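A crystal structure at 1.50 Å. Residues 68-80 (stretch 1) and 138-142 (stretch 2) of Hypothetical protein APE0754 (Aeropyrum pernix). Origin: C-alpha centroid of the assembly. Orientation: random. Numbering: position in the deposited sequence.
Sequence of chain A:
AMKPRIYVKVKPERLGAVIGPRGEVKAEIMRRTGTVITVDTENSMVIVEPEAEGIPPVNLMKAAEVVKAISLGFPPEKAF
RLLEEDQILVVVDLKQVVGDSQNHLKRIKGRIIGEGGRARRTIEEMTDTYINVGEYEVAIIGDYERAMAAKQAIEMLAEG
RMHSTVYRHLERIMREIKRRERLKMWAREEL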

# COMPACT_ATOMS: atom_id res chain seq x y z
N LYS A 68 2.70 -1.18 -8.25
CA LYS A 68 1.54 -1.91 -7.75
C LYS A 68 0.67 -1.00 -6.89
O LYS A 68 -0.55 -1.03 -7.00
CB LYS A 68 1.99 -3.12 -6.93
CG LYS A 68 0.84 -3.92 -6.34
CD LYS A 68 1.34 -5.10 -5.51
CE LYS A 68 0.18 -5.88 -4.89
NZ LYS A 68 0.65 -6.97 -3.97
N ALA A 69 1.30 -0.19 -6.05
CA ALA A 69 0.57 0.74 -5.17
C ALA A 69 -0.24 1.77 -5.97
O ALA A 69 -1.37 2.10 -5.60
CB ALA A 69 1.55 1.45 -4.23
N ILE A 70 0.32 2.27 -7.07
CA ILE A 70 -0.40 3.24 -7.90
C ILE A 70 -1.57 2.54 -8.59
O ILE A 70 -2.67 3.09 -8.70
CB ILE A 70 0.53 3.87 -8.96
CG1 ILE A 70 1.60 4.71 -8.24
CG2 ILE A 70 -0.28 4.72 -9.96
CD1 ILE A 70 2.72 5.18 -9.15
N SER A 71 -1.33 1.32 -9.05
CA SER A 71 -2.38 0.52 -9.70
C SER A 71 -3.55 0.30 -8.74
O SER A 71 -4.71 0.35 -9.13
CB SER A 71 -1.80 -0.84 -10.12
OG SER A 71 -2.79 -1.66 -10.72
N LEU A 72 -3.23 0.08 -7.47
CA LEU A 72 -4.25 -0.14 -6.44
C LEU A 72 -5.07 1.11 -6.10
O LEU A 72 -6.13 1.00 -5.47
CB LEU A 72 -3.60 -0.69 -5.17
CG LEU A 72 -3.17 -2.16 -5.28
CD1 LEU A 72 -2.28 -2.52 -4.10
CD2 LEU A 72 -4.40 -3.05 -5.32
N GLY A 73 -4.59 2.28 -6.49
CA GLY A 73 -5.34 3.49 -6.22
C GLY A 73 -4.59 4.65 -5.60
O GLY A 73 -5.09 5.78 -5.61
N PHE A 74 -3.41 4.39 -5.04
CA PHE A 74 -2.62 5.45 -4.42
C PHE A 74 -2.08 6.43 -5.44
O PHE A 74 -1.64 6.04 -6.52
CB PHE A 74 -1.40 4.86 -3.69
CG PHE A 74 -1.68 4.38 -2.29
CD1 PHE A 74 -2.04 5.28 -1.28
CD2 PHE A 74 -1.53 3.04 -1.97
CE1 PHE A 74 -2.24 4.85 0.02
CE2 PHE A 74 -1.73 2.59 -0.66
CZ PHE A 74 -2.09 3.50 0.34
N PRO A 75 -2.11 7.73 -5.13
CA PRO A 75 -1.56 8.68 -6.10
C PRO A 75 -0.04 8.46 -6.02
O PRO A 75 0.49 8.04 -4.98
CB PRO A 75 -1.98 10.04 -5.54
CG PRO A 75 -2.16 9.79 -4.07
CD PRO A 75 -2.83 8.43 -4.05
N PRO A 76 0.70 8.73 -7.11
CA PRO A 76 2.15 8.54 -7.10
C PRO A 76 2.87 9.09 -5.87
O PRO A 76 3.72 8.41 -5.29
CB PRO A 76 2.59 9.22 -8.38
CG PRO A 76 1.46 8.90 -9.30
CD PRO A 76 0.24 9.17 -8.45
N GLU A 77 2.54 10.32 -5.48
CA GLU A 77 3.18 10.96 -4.34
C GLU A 77 3.13 10.11 -3.08
O GLU A 77 4.09 10.09 -2.31
CB GLU A 77 2.53 12.32 -4.08
CG GLU A 77 2.72 13.37 -5.19
CD GLU A 77 1.91 13.09 -6.45
OE1 GLU A 77 0.86 12.42 -6.38
OE2 GLU A 77 2.33 13.56 -7.54
N LYS A 78 2.01 9.42 -2.84
CA LYS A 78 1.92 8.58 -1.65
C LYS A 78 2.63 7.25 -1.89
O LYS A 78 3.32 6.74 -1.00
CB LYS A 78 0.46 8.34 -1.28
CG LYS A 78 -0.22 9.55 -0.66
CD LYS A 78 -1.69 9.30 -0.42
CE LYS A 78 -2.35 10.41 0.39
NZ LYS A 78 -1.81 10.46 1.77
N ALA A 79 2.48 6.70 -3.09
CA ALA A 79 3.11 5.43 -3.43
C ALA A 79 4.64 5.47 -3.31
O ALA A 79 5.25 4.46 -2.97
CB ALA A 79 2.71 5.01 -4.85
N PHE A 80 5.25 6.62 -3.59
CA PHE A 80 6.70 6.75 -3.50
C PHE A 80 7.25 6.44 -2.11
O PHE A 80 8.44 6.18 -1.95
CB PHE A 80 7.15 8.16 -3.91
CG PHE A 80 6.96 8.47 -5.37
CD1 PHE A 80 7.11 7.48 -6.33
CD2 PHE A 80 6.68 9.77 -5.78
CE1 PHE A 80 6.99 7.77 -7.70
CE2 PHE A 80 6.55 10.08 -7.15
CZ PHE A 80 6.71 9.07 -8.10
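Stretch 2 (138-142) VAIIG

Residues 138-141 are extended and belong to a strand that begins earlier and runs alongside the junction between two helical segments of stretch 1; the chain turns a corner at Gly 142. The strand advances in the same general direction as stretch 1 does from Leu 72 to Ala 79, with Ala 139 CA 6.8 Å from Leu 72 CA and Ile 141 CA 7.9 Å from Ala 79 CA. As the strand alternates, Ala 139 and Ile 141 point toward stretch 1, whereas Val 138 and Ile 140 point away.

The junction turns at Gly 73 (phi 131°), closing a Schellman motif: Phe 74 N donates a hydrogen bond to Ala 69 O (3.1 Å) and Gly 73 N one to Ile 70 O (3.0 Å). Phe 74 then projects toward the strand (chi1 -84°, m; chi2 -66°), its CE2 3.5 Å from Ala 139 CB and its CZ 3.4 Å from Ala 139 O. Ile 141 (m, t) extends CD1 over one ring face, 3.8 Å from the Phe 74 centroid in a CH-pi contact. Ile 141 CD1 also lies 3.8 Å from Lys 78 O and 4.1 Å from Ala 79 CA, packing against both ring and helix backbone. Leu 72, also m, t, brings CD1 to 3.9 Å from Ala 139 CB. No hydrogen bond links the stretches; the packing is apolar.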

# COMPACT_ATOMS: atom_id res chain seq x y z
N VAL A 138 -8.25 -2.64 -0.14
CA VAL A 138 -7.78 -1.56 0.73
C VAL A 138 -6.27 -1.74 0.85
O VAL A 138 -5.79 -2.73 1.42
CB VAL A 138 -8.39 -1.62 2.12
CG1 VAL A 138 -7.86 -0.47 2.96
CG2 VAL A 138 -9.91 -1.55 2.02
N ALA A 139 -5.52 -0.81 0.27
CA ALA A 139 -4.06 -0.86 0.28
C ALA A 139 -3.49 -0.04 1.43
O ALA A 139 -3.98 1.06 1.72
CB ALA A 139 -3.52 -0.35 -1.06
N ILE A 140 -2.44 -0.57 2.05
CA ILE A 140 -1.82 0.07 3.20
C ILE A 140 -0.30 0.16 3.04
O ILE A 140 0.34 -0.82 2.67
CB ILE A 140 -2.09 -0.75 4.48
CG1 ILE A 140 -3.60 -0.95 4.66
CG2 ILE A 140 -1.46 -0.08 5.69
CD1 ILE A 140 -3.96 -2.11 5.60
N ILE A 141 0.26 1.32 3.33
CA ILE A 141 1.70 1.52 3.26
C ILE A 141 2.22 1.96 4.63
O ILE A 141 1.72 2.94 5.19
CB ILE A 141 2.09 2.62 2.24
CG1 ILE A 141 1.67 2.21 0.82
CG2 ILE A 141 3.60 2.86 2.30
CD1 ILE A 141 1.73 3.33 -0.20
N GLY A 142 3.20 1.24 5.15
CA GLY A 142 3.79 1.58 6.44
C GLY A 142 4.85 0.55 6.80
O GLY A 142 5.11 -0.35 5.99